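Local atomic coordinates of tegumental protein 20.8 kDa (Clonorchis sinensis, PDB entry 5X2D), a protein that probably binds calcium as a whole protein, this chain being only its dynein light chain-like domain, which assembles into a two-chain unit through a continued beta sheet. Residues I8-N13 / S78-L83; V60-G65 / Y84-L89; P1-E6 / D18-A23; G56-M61 / F90-E95. One frame throughout, in Å; residues are numbered along the deposited sequence.

Contact 1 (I8-N13 / S78-L83); sequences IVISAN and SFQFEL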
loop_
_atom_site.group_PDB
_atom_site.type_symbol
_atom_site.label_atom_id
_atom_site.label_comp_id
_atom_site.label_asym_id
_atom_site.label_seq_id
_atom_site.Cartn_x
_atom_site.Cartn_y
_atom_site.Cartn_z
ATOM N N ILE A 8 13.338 -11.011 3.437
ATOM C CA ILE A 8 12.964 -10.810 4.821
ATOM C C ILE A 8 11.468 -10.565 4.879
ATOM O O ILE A 8 10.981 -9.517 4.447
ATOM C CB ILE A 8 13.701 -9.621 5.473
ATOM C CG1 ILE A 8 15.204 -9.890 5.560
ATOM C CG2 ILE A 8 13.096 -9.301 6.840
ATOM C CD1 ILE A 8 15.990 -9.341 4.408
ATOM N N VAL A 9 10.752 -11.543 5.421
ATOM C CA VAL A 9 9.308 -11.514 5.470
ATOM C C VAL A 9 8.816 -10.474 6.478
ATOM O O VAL A 9 9.275 -10.434 7.619
ATOM C CB VAL A 9 8.741 -12.899 5.836
ATOM C CG1 VAL A 9 7.212 -12.894 5.713
ATOM C CG2 VAL A 9 9.329 -13.949 4.929
ATOM N N ILE A 10 7.995 -9.549 5.998
ATOM C CA ILE A 10 7.224 -8.626 6.833
ATOM C C ILE A 10 5.868 -9.194 7.334
ATOM O O ILE A 10 5.500 -9.023 8.494
ATOM C CB ILE A 10 6.948 -7.326 6.064
ATOM C CG1 ILE A 10 8.249 -6.778 5.456
ATOM C CG2 ILE A 10 6.197 -6.327 6.951
ATOM C CD1 ILE A 10 8.000 -5.746 4.347
ATOM N N SER A 11 5.090 -9.785 6.425
ATOM C CA SER A 11 3.820 -10.426 6.781
ATOM C C SER A 11 3.423 -11.469 5.746
ATOM O O SER A 11 3.773 -11.373 4.567
ATOM C CB SER A 11 2.693 -9.406 6.921
ATOM O OG SER A 11 2.493 -8.674 5.711
ATOM N N ALA A 12 2.679 -12.474 6.180
ATOM C CA ALA A 12 2.217 -13.451 5.231
ATOM C C ALA A 12 0.859 -14.004 5.628
ATOM O O ALA A 12 0.625 -14.340 6.785
ATOM C CB ALA A 12 3.253 -14.569 5.092
ATOM N N ASN A 13 -0.060 -14.074 4.682
ATOM C CA ASN A 13 -1.126 -15.033 4.829
ATOM C C ASN A 13 -1.022 -15.947 3.634
ATOM O O ASN A 13 -1.629 -15.677 2.588
ATOM C CB ASN A 13 -2.469 -14.313 4.908
ATOM C CG ASN A 13 -3.591 -15.213 5.312
ATOM O OD1 ASN A 13 -3.416 -16.429 5.456
ATOM N ND2 ASN A 13 -4.766 -14.620 5.522
ATOM N N SER A 78 -1.964 -12.630 1.226
ATOM C CA SER A 78 -1.135 -11.464 1.205
ATOM C C SER A 78 0.248 -11.813 1.703
ATOM O O SER A 78 0.420 -12.517 2.707
ATOM C CB SER A 78 -1.773 -10.323 1.997
ATOM O OG SER A 78 -1.895 -10.607 3.358
ATOM N N PHE A 79 1.244 -11.318 0.984
ATOM C CA PHE A 79 2.630 -11.598 1.301
ATOM C C PHE A 79 3.379 -10.275 1.294
ATOM O O PHE A 79 3.173 -9.463 0.392
ATOM C CB PHE A 79 3.187 -12.577 0.268
ATOM C CG PHE A 79 4.599 -13.001 0.503
ATOM C CD1 PHE A 79 5.161 -12.953 1.773
ATOM C CD2 PHE A 79 5.356 -13.499 -0.555
ATOM C CE1 PHE A 79 6.467 -13.384 1.983
ATOM C CE2 PHE A 79 6.652 -13.930 -0.362
ATOM C CZ PHE A 79 7.213 -13.883 0.918
ATOM N N GLN A 80 4.214 -10.018 2.297
ATOM C CA GLN A 80 4.950 -8.753 2.302
ATOM C C GLN A 80 6.396 -8.989 2.696
ATOM O O GLN A 80 6.648 -9.420 3.800
ATOM C CB GLN A 80 4.293 -7.740 3.252
ATOM C CG GLN A 80 2.858 -7.375 2.876
ATOM C CD GLN A 80 2.287 -6.262 3.728
ATOM O OE1 GLN A 80 2.992 -5.638 4.503
ATOM N NE2 GLN A 80 0.986 -6.057 3.636
ATOM N N PHE A 81 7.343 -8.692 1.807
ATOM C CA PHE A 81 8.748 -9.001 2.067
ATOM C C PHE A 81 9.708 -7.969 1.494
ATOM O O PHE A 81 9.432 -7.364 0.451
ATOM C CB PHE A 81 9.101 -10.370 1.490
ATOM C CG PHE A 81 9.074 -10.423 -0.010
ATOM C CD1 PHE A 81 7.884 -10.699 -0.694
ATOM C CD2 PHE A 81 10.228 -10.192 -0.749
ATOM C CE1 PHE A 81 7.853 -10.737 -2.088
ATOM C CE2 PHE A 81 10.203 -10.231 -2.151
ATOM C CZ PHE A 81 9.019 -10.505 -2.817
ATOM N N GLU A 82 10.863 -7.825 2.153
ATOM C CA GLU A 82 11.931 -6.900 1.739
ATOM C C GLU A 82 13.021 -7.670 1.011
ATOM O O GLU A 82 13.525 -8.665 1.514
ATOM C CB GLU A 82 12.559 -6.174 2.938
ATOM C CG GLU A 82 11.593 -5.400 3.820
ATOM C CD GLU A 82 12.288 -4.713 4.989
ATOM O OE1 GLU A 82 13.541 -4.647 4.993
ATOM O OE2 GLU A 82 11.577 -4.245 5.908
ATOM N N LEU A 83 13.347 -7.234 -0.193
ATOM C CA LEU A 83 14.455 -7.813 -0.938
ATOM C C LEU A 83 15.420 -6.685 -1.338
ATOM O O LEU A 83 15.079 -5.798 -2.154
ATOM C CB LEU A 83 13.946 -8.577 -2.162
ATOM C CG LEU A 83 14.957 -9.211 -3.119
ATOM C CD1 LEU A 83 15.455 -10.525 -2.552
ATOM C CD2 LEU A 83 14.289 -9.432 -4.468
#
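Ile10 N and Ser11 N both donate to Gln80 O, which marks a classic beta bulge. The Ile10 bond is 2.6 Å from N to O, its donor tilted 16° from the carbonyl plane; Ser11 N, 3.1 Å from Gln80 O, lies in that plane on a lone pair. The register therefore shifts by one residue between the Val9–Phe81 and Ser11–Gln80 pairs. At the ends of the antiparallel ladder Ile8 and Glu82 exchange bonds both ways, Glu82 N reaching Ile8 O at 2.9 Å, while Asn13 N donates to Ser78 O.

Side chains divide between two faces. On that of Val9, Ala12, Phe79 and Phe81, Val9 CG1 meets the Phe79 ring edge in plane at CE1, 3.8 Å away; Phe81 CD1 lies above one face of that ring, toward its rim. On the other, Ser11 OG, between its backbone N and carbonyl carbon (chi1 59°), comes within 3.1 Å of Gln80 CD. At the bulge the Ile10 side chain crosses Glu82 at about a right angle, its CD1 3.6 Å from Glu82 CG. Gln80 OE1 is bonded by Tyr67 OH. Helix 16-29 covers the phenylalanine face through Gln19 and Ile22, and strand 87-92 pairs along the far side of 78-83.

Contact 2 (V60-G65 / Y84-L89); sequences VMVVDG and YNRAYL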
loop_
_atom_site.group_PDB
_atom_site.type_symbol
_atom_site.label_atom_id
_atom_site.label_comp_id
_atom_site.label_asym_id
_atom_site.label_seq_id
_atom_site.Cartn_x
_atom_site.Cartn_y
_atom_site.Cartn_z
ATOM N N VAL A 60 0.052 -5.615 -6.722
ATOM C CA VAL A 60 1.453 -5.663 -6.316
ATOM C C VAL A 60 1.955 -4.242 -6.104
ATOM O O VAL A 60 1.914 -3.403 -7.012
ATOM C CB VAL A 60 2.339 -6.368 -7.366
ATOM C CG1 VAL A 60 3.794 -6.337 -6.940
ATOM C CG2 VAL A 60 1.900 -7.791 -7.563
ATOM N N MET A 61 2.395 -3.959 -4.889
ATOM C CA MET A 61 2.920 -2.641 -4.598
ATOM C C MET A 61 4.381 -2.741 -4.196
ATOM O O MET A 61 4.735 -3.526 -3.318
ATOM C CB MET A 61 2.102 -1.966 -3.503
ATOM C CG MET A 61 2.695 -0.660 -3.037
ATOM S SD MET A 61 1.568 0.145 -1.906
ATOM C CE MET A 61 1.349 -1.143 -0.725
ATOM N N VAL A 62 5.230 -1.974 -4.867
ATOM C CA VAL A 62 6.650 -1.930 -4.545
ATOM C C VAL A 62 7.001 -0.597 -3.886
ATOM O O VAL A 62 6.587 0.458 -4.360
ATOM C CB VAL A 62 7.513 -2.137 -5.812
ATOM C CG1 VAL A 62 8.994 -2.207 -5.456
ATOM C CG2 VAL A 62 7.065 -3.396 -6.559
ATOM N N VAL A 63 7.752 -0.644 -2.791
ATOM C CA VAL A 63 8.130 0.572 -2.068
ATOM C C VAL A 63 9.633 0.724 -1.844
ATOM O O VAL A 63 10.323 -0.233 -1.483
ATOM C CB VAL A 63 7.428 0.659 -0.698
ATOM C CG1 VAL A 63 7.901 1.898 0.084
ATOM C CG2 VAL A 63 5.951 0.691 -0.888
ATOM N N ASP A 64 10.124 1.942 -2.057
ATOM C CA ASP A 64 11.497 2.319 -1.726
ATOM C C ASP A 64 11.384 3.276 -0.547
ATOM O O ASP A 64 11.215 4.477 -0.725
ATOM C CB ASP A 64 12.119 3.008 -2.950
ATOM C CG ASP A 64 13.632 2.857 -3.050
ATOM O OD1 ASP A 64 14.357 3.006 -2.037
ATOM O OD2 ASP A 64 14.098 2.599 -4.182
ATOM N N GLY A 65 11.563 2.758 0.660
ATOM C CA GLY A 65 11.223 3.542 1.830
ATOM C C GLY A 65 10.635 2.747 2.987
ATOM O O GLY A 65 10.709 1.521 3.040
ATOM N N TYR A 84 16.608 -6.728 -0.730
ATOM C CA TYR A 84 17.634 -5.713 -0.911
ATOM C C TYR A 84 17.118 -4.311 -0.559
ATOM O O TYR A 84 17.292 -3.344 -1.329
ATOM C CB TYR A 84 18.151 -5.763 -2.345
ATOM C CG TYR A 84 18.733 -7.099 -2.760
ATOM C CD1 TYR A 84 19.482 -7.861 -1.877
ATOM C CD2 TYR A 84 18.514 -7.610 -4.037
ATOM C CE1 TYR A 84 20.019 -9.090 -2.258
ATOM C CE2 TYR A 84 19.041 -8.839 -4.424
ATOM C CZ TYR A 84 19.790 -9.570 -3.532
ATOM O OH TYR A 84 20.307 -10.787 -3.912
ATOM N N ASN A 85 16.479 -4.208 0.605
ATOM C CA ASN A 85 15.889 -2.952 1.084
ATOM C C ASN A 85 14.923 -2.277 0.092
ATOM O O ASN A 85 14.908 -1.047 -0.044
ATOM C CB ASN A 85 16.994 -1.965 1.478
ATOM C CG ASN A 85 16.664 -1.196 2.748
ATOM O OD1 ASN A 85 15.715 -1.531 3.460
ATOM N ND2 ASN A 85 17.464 -0.179 3.054
ATOM N N ARG A 86 14.127 -3.096 -0.597
ATOM C CA ARG A 86 12.976 -2.620 -1.360
ATOM C C ARG A 86 11.814 -3.558 -1.071
ATOM O O ARG A 86 11.902 -4.757 -1.339
ATOM C CB ARG A 86 13.286 -2.569 -2.854
ATOM C CG ARG A 86 12.796 -1.301 -3.517
ATOM C CD ARG A 86 13.524 -0.996 -4.825
ATOM N NE ARG A 86 13.360 -2.043 -5.835
ATOM C CZ ARG A 86 13.834 -1.962 -7.079
ATOM N NH1 ARG A 86 14.487 -0.876 -7.479
ATOM N NH2 ARG A 86 13.647 -2.964 -7.933
ATOM N N ALA A 87 10.736 -3.025 -0.503
ATOM C CA ALA A 87 9.624 -3.869 -0.060
ATOM C C ALA A 87 8.673 -4.201 -1.188
ATOM O O ALA A 87 8.419 -3.375 -2.070
ATOM C CB ALA A 87 8.855 -3.201 1.079
ATOM N N TYR A 88 8.123 -5.410 -1.118
ATOM C CA TYR A 88 7.161 -5.899 -2.086
ATOM C C TYR A 88 5.896 -6.343 -1.370
ATOM O O TYR A 88 5.942 -7.191 -0.478
ATOM C CB TYR A 88 7.760 -7.050 -2.905
ATOM C CG TYR A 88 8.948 -6.615 -3.734
ATOM C CD1 TYR A 88 10.228 -6.596 -3.192
ATOM C CD2 TYR A 88 8.784 -6.174 -5.049
ATOM C CE1 TYR A 88 11.312 -6.181 -3.939
ATOM C CE2 TYR A 88 9.865 -5.753 -5.803
ATOM C CZ TYR A 88 11.128 -5.759 -5.243
ATOM O OH TYR A 88 12.217 -5.335 -5.984
ATOM N N LEU A 89 4.766 -5.760 -1.743
ATOM C CA LEU A 89 3.495 -6.130 -1.136
ATOM C C LEU A 89 2.597 -6.856 -2.147
ATOM O O LEU A 89 2.334 -6.341 -3.249
ATOM C CB LEU A 89 2.772 -4.891 -0.578
ATOM C CG LEU A 89 3.338 -4.282 0.707
ATOM C CD1 LEU A 89 4.432 -3.322 0.354
ATOM C CD2 LEU A 89 2.284 -3.596 1.553
#
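Leu89 N donates to Met61 O at 2.7 Å, and Met61 N returns a bond to Leu89 O at 2.9 Å, so these two residues form an antiparallel hydrogen-bonded pair. Two residues on, Val63 N reaches Ala87 O at 2.9 Å and Ala87 N reaches Val63 O. Between them Val62 and Tyr88 face each other as a non-hydrogen-bonded pair.

Met61 and Leu89 lie side by side and point the same way. The Met61 chain runs extended to SD and then bends, chi3 55° turning CE back so that it touches Leu89 CD2 at 3.5 Å. Val63 and Ala87 project from this same face. On the opposite one Val62 CG2 approaches the Tyr88 ring obliquely, 3.6 Å from CD2, with Val62 CG1 close to CE2. Arg86 lays its CG against Val63 O at 3.4 Å, and its bend at chi3, 61°, swings NE round to where it makes a weak bond to Tyr88 OH in the guanidinium plane; NH2 adds a second weak one, and NH1 donates to Ala33 O.

Strand 58-63 is outermost within the chain, yet Met61 to Gly65 pair antiparallel with a strand of the second subunit. A sheet continued across the dimer interface in this way recalls dynein light chain dimers such as LC8, where a strand of one subunit joins the sheet of the other.

Contact 3 (P1-E6 / D18-A23); sequences PSLPPE and DQIKIA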
loop_
_atom_site.group_PDB
_atom_site.type_symbol
_atom_site.label_atom_id
_atom_site.label_comp_id
_atom_site.label_asym_id
_atom_site.label_seq_id
_atom_site.Cartn_x
_atom_site.Cartn_y
_atom_site.Cartn_z
ATOM N N PRO A 1 11.361 -27.134 1.949
ATOM C CA PRO A 1 12.528 -26.245 1.936
ATOM C C PRO A 1 12.326 -24.978 2.759
ATOM O O PRO A 1 11.665 -25.023 3.802
ATOM C CB PRO A 1 12.691 -25.900 0.446
ATOM C CG PRO A 1 11.772 -26.902 -0.308
ATOM C CD PRO A 1 11.278 -27.904 0.699
ATOM N N SER A 2 12.900 -23.872 2.287
ATOM C CA SER A 2 12.796 -22.581 2.963
ATOM C C SER A 2 12.943 -21.401 2.000
ATOM O O SER A 2 13.207 -21.573 0.809
ATOM C CB SER A 2 13.873 -22.466 4.053
ATOM O OG SER A 2 13.765 -21.253 4.786
ATOM N N LEU A 3 12.757 -20.197 2.532
ATOM C CA LEU A 3 12.942 -18.965 1.766
ATOM C C LEU A 3 14.404 -18.564 1.682
ATOM O O LEU A 3 15.141 -18.678 2.659
ATOM C CB LEU A 3 12.148 -17.809 2.369
ATOM C CG LEU A 3 10.663 -17.753 2.039
ATOM C CD1 LEU A 3 10.102 -16.487 2.629
ATOM C CD2 LEU A 3 10.464 -17.777 0.532
ATOM N N PRO A 4 14.826 -18.081 0.512
ATOM C CA PRO A 4 16.182 -17.558 0.387
ATOM C C PRO A 4 16.456 -16.522 1.488
ATOM O O PRO A 4 15.510 -15.893 1.980
ATOM C CB PRO A 4 16.172 -16.926 -1.011
ATOM C CG PRO A 4 15.159 -17.696 -1.760
ATOM C CD PRO A 4 14.078 -17.978 -0.754
ATOM N N PRO A 5 17.720 -16.406 1.929
ATOM C CA PRO A 5 18.058 -15.458 2.998
ATOM C C PRO A 5 17.868 -13.988 2.612
ATOM O O PRO A 5 17.593 -13.165 3.489
ATOM C CB PRO A 5 19.527 -15.766 3.285
ATOM C CG PRO A 5 20.020 -16.499 2.081
ATOM C CD PRO A 5 18.857 -17.269 1.571
ATOM N N GLU A 6 17.990 -13.669 1.325
ATOM C CA GLU A 6 17.787 -12.297 0.854
ATOM C C GLU A 6 16.418 -11.772 1.245
ATOM O O GLU A 6 16.279 -10.599 1.585
ATOM C CB GLU A 6 17.928 -12.187 -0.672
ATOM C CG GLU A 6 19.105 -12.897 -1.320
ATOM C CD GLU A 6 18.836 -14.361 -1.577
ATOM O OE1 GLU A 6 18.346 -15.030 -0.648
ATOM O OE2 GLU A 6 19.069 -14.835 -2.711
ATOM N N ASP A 18 3.797 -21.199 -1.567
ATOM C CA ASP A 18 3.415 -20.062 -2.380
ATOM C C ASP A 18 4.290 -18.847 -2.124
ATOM O O ASP A 18 4.368 -17.949 -2.948
ATOM C CB ASP A 18 1.950 -19.704 -2.136
ATOM C CG ASP A 18 1.000 -20.794 -2.593
ATOM O OD1 ASP A 18 1.338 -21.521 -3.558
ATOM O OD2 ASP A 18 -0.068 -20.936 -1.952
ATOM N N GLN A 19 4.941 -18.800 -0.979
ATOM C CA GLN A 19 5.840 -17.694 -0.709
ATOM C C GLN A 19 7.102 -17.876 -1.518
ATOM O O GLN A 19 7.650 -16.929 -2.092
ATOM C CB GLN A 19 6.180 -17.595 0.778
ATOM C CG GLN A 19 5.157 -16.823 1.578
ATOM C CD GLN A 19 5.446 -16.915 3.044
ATOM O OE1 GLN A 19 6.540 -16.558 3.472
ATOM N NE2 GLN A 19 4.484 -17.422 3.830
ATOM N N ILE A 20 7.556 -19.115 -1.546
ATOM C CA ILE A 20 8.775 -19.461 -2.231
ATOM C C ILE A 20 8.658 -19.158 -3.718
ATOM O O ILE A 20 9.597 -18.626 -4.295
ATOM C CB ILE A 20 9.132 -20.934 -2.006
ATOM C CG1 ILE A 20 9.680 -21.118 -0.586
ATOM C CG2 ILE A 20 10.143 -21.411 -3.032
ATOM C CD1 ILE A 20 9.942 -22.565 -0.198
ATOM N N LYS A 21 7.510 -19.403 -4.352
ATOM C CA LYS A 21 7.514 -19.227 -5.806
ATOM C C LYS A 21 7.423 -17.759 -6.175
ATOM O O LYS A 21 7.821 -17.365 -7.275
ATOM C CB LYS A 21 6.354 -19.951 -6.517
ATOM C CG LYS A 21 5.676 -21.128 -5.845
ATOM C CD LYS A 21 4.716 -21.783 -6.866
ATOM C CE LYS A 21 3.626 -22.642 -6.236
ATOM N NZ LYS A 21 4.221 -23.940 -5.823
ATOM N N ILE A 22 6.942 -16.944 -5.242
ATOM C CA ILE A 22 7.053 -15.506 -5.379
ATOM C C ILE A 22 8.525 -15.098 -5.259
ATOM O O ILE A 22 8.977 -14.206 -5.987
ATOM C CB ILE A 22 6.155 -14.793 -4.366
ATOM C CG1 ILE A 22 4.730 -14.711 -4.936
ATOM C CG2 ILE A 22 6.696 -13.413 -4.035
ATOM C CD1 ILE A 22 3.638 -14.372 -3.928
ATOM N N ALA A 23 9.270 -15.756 -4.362
ATOM C CA ALA A 23 10.722 -15.515 -4.237
ATOM C C ALA A 23 11.419 -15.762 -5.568
ATOM O O ALA A 23 12.061 -14.872 -6.137
ATOM C CB ALA A 23 11.331 -16.395 -3.184
#
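Leu3 holds CG anti to its carbonyl carbon (chi1 -80°), and chi2 of -175° extends CD1 from there, leaving CD2 as the branch that meets Ile20. Ile20 likewise sets CG1 anti to its carbonyl carbon, chi1 -75°, on the side where Leu3 arrives. This is the loop leading into strand 7-13 of the dynein light chain-like domain, laid against helix 16-29 mainly by apolar packing: the contacts between the two segments are at van der Waals distances, and the nearest CA atoms are those of Leu3 and Ile20.

Leu3 CD2 approaches Ile20 CG1 at 3.6 Å, the two side chains crossing at a slant, and it also reaches Ala23 CB one helical turn from Gln19. Its other branch, CD1, comes 3.7 Å from Gln19 OE1, across that side chain at about a right angle. Gln19 NE2 has a weak bond to Met14 O. Leu3 further touches Val9 and Ala23 touches Ile7, so both partners also meet the edge strand. Upstream, Ile20 CD1 rests 3.6 Å from Ser2 O; Pro1 is poorly ordered and adds little.

At the downstream end Pro4 touches the helix through ring atom CD, 4.0 Å from Ala23 CB.

Contact 4 (G56-M61 / F90-E95); sequences GCWQVM and FWQTSE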
loop_
_atom_site.group_PDB
_atom_site.type_symbol
_atom_site.label_atom_id
_atom_site.label_comp_id
_atom_site.label_asym_id
_atom_site.label_seq_id
_atom_site.Cartn_x
_atom_site.Cartn_y
_atom_site.Cartn_z
ATOM N N GLY A 56 -7.026 -15.448 -9.707
ATOM C CA GLY A 56 -7.646 -14.202 -9.286
ATOM C C GLY A 56 -6.891 -12.969 -9.730
ATOM O O GLY A 56 -5.885 -13.084 -10.434
ATOM N N CYS A 57 -7.362 -11.794 -9.309
ATOM C CA CYS A 57 -6.648 -10.543 -9.580
ATOM C C CYS A 57 -5.766 -10.166 -8.369
ATOM O O CYS A 57 -6.205 -10.220 -7.229
ATOM C CB CYS A 57 -7.628 -9.408 -9.917
ATOM S SG CYS A 57 -9.064 -9.930 -10.905
ATOM N N TRP A 58 -4.513 -9.810 -8.634
ATOM C CA TRP A 58 -3.567 -9.440 -7.590
ATOM C C TRP A 58 -3.137 -7.984 -7.653
ATOM O O TRP A 58 -2.982 -7.433 -8.739
ATOM C CB TRP A 58 -2.330 -10.310 -7.700
ATOM C CG TRP A 58 -2.511 -11.707 -7.199
ATOM C CD1 TRP A 58 -3.158 -12.734 -7.828
ATOM C CD2 TRP A 58 -1.988 -12.248 -5.982
ATOM N NE1 TRP A 58 -3.079 -13.876 -7.067
ATOM C CE2 TRP A 58 -2.365 -13.603 -5.929
ATOM C CE3 TRP A 58 -1.242 -11.713 -4.930
ATOM C CZ2 TRP A 58 -2.020 -14.430 -4.871
ATOM C CZ3 TRP A 58 -0.911 -12.534 -3.882
ATOM C CH2 TRP A 58 -1.294 -13.880 -3.860
ATOM N N GLN A 59 -2.871 -7.366 -6.506
ATOM C CA GLN A 59 -2.318 -6.022 -6.534
ATOM C C GLN A 59 -0.930 -6.043 -5.929
ATOM O O GLN A 59 -0.749 -6.454 -4.777
ATOM C CB GLN A 59 -3.207 -5.014 -5.810
ATOM C CG GLN A 59 -2.914 -3.610 -6.315
ATOM C CD GLN A 59 -3.929 -2.579 -5.897
ATOM O OE1 GLN A 59 -4.508 -2.667 -4.810
ATOM N NE2 GLN A 59 -4.160 -1.587 -6.769
ATOM N N VAL A 60 0.052 -5.615 -6.722
ATOM C CA VAL A 60 1.453 -5.663 -6.316
ATOM C C VAL A 60 1.955 -4.242 -6.104
ATOM O O VAL A 60 1.914 -3.403 -7.012
ATOM C CB VAL A 60 2.339 -6.368 -7.366
ATOM C CG1 VAL A 60 3.794 -6.337 -6.940
ATOM C CG2 VAL A 60 1.900 -7.791 -7.563
ATOM N N MET A 61 2.395 -3.959 -4.889
ATOM C CA MET A 61 2.920 -2.641 -4.598
ATOM C C MET A 61 4.381 -2.741 -4.196
ATOM O O MET A 61 4.735 -3.526 -3.318
ATOM C CB MET A 61 2.102 -1.966 -3.503
ATOM C CG MET A 61 2.695 -0.660 -3.037
ATOM S SD MET A 61 1.568 0.145 -1.906
ATOM C CE MET A 61 1.349 -1.143 -0.725
ATOM N N PHE A 90 2.140 -8.052 -1.784
ATOM C CA PHE A 90 1.184 -8.773 -2.619
ATOM C C PHE A 90 -0.162 -8.905 -1.921
ATOM O O PHE A 90 -0.222 -9.248 -0.732
ATOM C CB PHE A 90 1.714 -10.155 -3.002
ATOM C CG PHE A 90 2.911 -10.106 -3.916
ATOM C CD1 PHE A 90 4.168 -9.717 -3.426
ATOM C CD2 PHE A 90 2.788 -10.421 -5.265
ATOM C CE1 PHE A 90 5.283 -9.671 -4.262
ATOM C CE2 PHE A 90 3.895 -10.373 -6.114
ATOM C CZ PHE A 90 5.148 -9.994 -5.610
ATOM N N TRP A 91 -1.223 -8.609 -2.674
ATOM C CA TRP A 91 -2.607 -8.818 -2.262
ATOM C C TRP A 91 -3.368 -9.485 -3.380
ATOM O O TRP A 91 -3.514 -8.899 -4.445
ATOM C CB TRP A 91 -3.342 -7.506 -1.976
ATOM C CG TRP A 91 -2.890 -6.687 -0.837
ATOM C CD1 TRP A 91 -2.903 -7.031 0.481
ATOM C CD2 TRP A 91 -2.410 -5.338 -0.899
ATOM N NE1 TRP A 91 -2.439 -5.987 1.245
ATOM C CE2 TRP A 91 -2.127 -4.936 0.422
ATOM C CE3 TRP A 91 -2.185 -4.436 -1.945
ATOM C CZ2 TRP A 91 -1.629 -3.674 0.726
ATOM C CZ3 TRP A 91 -1.692 -3.188 -1.641
ATOM C CH2 TRP A 91 -1.427 -2.818 -0.315
ATOM N N GLN A 92 -3.947 -10.645 -3.128
ATOM C CA GLN A 92 -4.914 -11.184 -4.061
ATOM C C GLN A 92 -6.219 -10.428 -3.829
ATOM O O GLN A 92 -6.699 -10.373 -2.724
ATOM C CB GLN A 92 -5.063 -12.666 -3.834
ATOM C CG GLN A 92 -6.099 -13.339 -4.665
ATOM C CD GLN A 92 -6.183 -14.810 -4.333
ATOM O OE1 GLN A 92 -6.188 -15.200 -3.151
ATOM N NE2 GLN A 92 -6.201 -15.644 -5.367
ATOM N N THR A 93 -6.747 -9.755 -4.847
ATOM C CA THR A 93 -7.955 -8.948 -4.638
ATOM C C THR A 93 -9.244 -9.694 -4.967
ATOM O O THR A 93 -10.312 -9.229 -4.607
ATOM C CB THR A 93 -7.930 -7.629 -5.469
ATOM O OG1 THR A 93 -7.613 -7.914 -6.837
ATOM C CG2 THR A 93 -6.891 -6.648 -4.928
ATOM N N SER A 94 -9.143 -10.846 -5.635
ATOM C CA SER A 94 -10.287 -11.729 -5.921
ATOM C C SER A 94 -9.769 -13.119 -6.267
ATOM O O SER A 94 -8.582 -13.263 -6.555
ATOM C CB SER A 94 -11.147 -11.194 -7.074
ATOM O OG SER A 94 -11.986 -10.129 -6.659
ATOM N N GLU A 95 -10.617 -14.149 -6.218
ATOM C CA GLU A 95 -10.204 -15.439 -6.778
ATOM C C GLU A 95 -11.199 -15.953 -7.819
ATOM O O GLU A 95 -11.200 -15.501 -8.967
ATOM C CB GLU A 95 -9.961 -16.469 -5.670
ATOM C CG GLU A 95 -11.139 -16.792 -4.755
ATOM C CD GLU A 95 -10.757 -17.799 -3.668
ATOM O OE1 GLU A 95 -10.339 -18.930 -4.008
ATOM O OE2 GLU A 95 -10.858 -17.450 -2.474
#
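Cys57 O is approached by Thr93 twice: OG1 donates to it at 2.7 Å, from 72° above the carbonyl plane, and Thr93 N donates as well, over a distance too short to be trusted in detail. With chi1 50° Thr93 OG1 sits between its own backbone N and carbonyl carbon. Ser94 N adds a weak third bond. Two residues along, Gln59 N reaches Trp91 O at 2.6 Å and Trp91 N returns to Gln59 O at 3.0 Å, giving an antiparallel hydrogen-bonded pair.

These bonds carry the ladder between strands 58-63 and 87-92 to its end, where the chain leaves the sheet of the dynein light chain-like domain. Non-hydrogen-bonded pairs Trp58–Gln92 and Val60–Phe90 turn their side chains to the face covered by helix 36-54. Gln92 CB stands over the centre of the six-membered ring of Trp58, 3.6 Å from its centroid and 14° off the normal, a CH-pi contact. Trp58 NE1 and Gln92 NE2 both donate to Gly55 O.

Phe90 CB touches the edge of the indole at Trp58 CZ3, 3.7 Å away, whereas Val60 and Phe90 run side by side, Val60 CG1 standing over one face of the ring toward its rim and CG2 3.6 Å from Phe90 CE2. On the other sheet face Met61 CE nears Trp91 CH2 obliquely, and Gln59 NE2 makes a weak bond to Thr70 O of the second subunit.

Contacts 1, 2 and 4 are ladders of one antiparallel sheet ordered 7-13, 78-83, 87-92, 58-63. Contacts 2 and 4 join the same two strands, share Val60 and Met61, and meet the second subunit. Contact 2 is the buried one, with largely aliphatic pairs; contact 4, about 15 Å away between centres, is partly buried and richer in aromatic and side-chain polar contacts. Contact 1 lies at the surface and its ladder is interrupted by a bulge; Phe79 O and Phe90 N link it to contact 4. Contact 3 differs in kind, a loop packed on a helix by apolar groups, and Ile22 of that helix reaches Phe81 of contact 1.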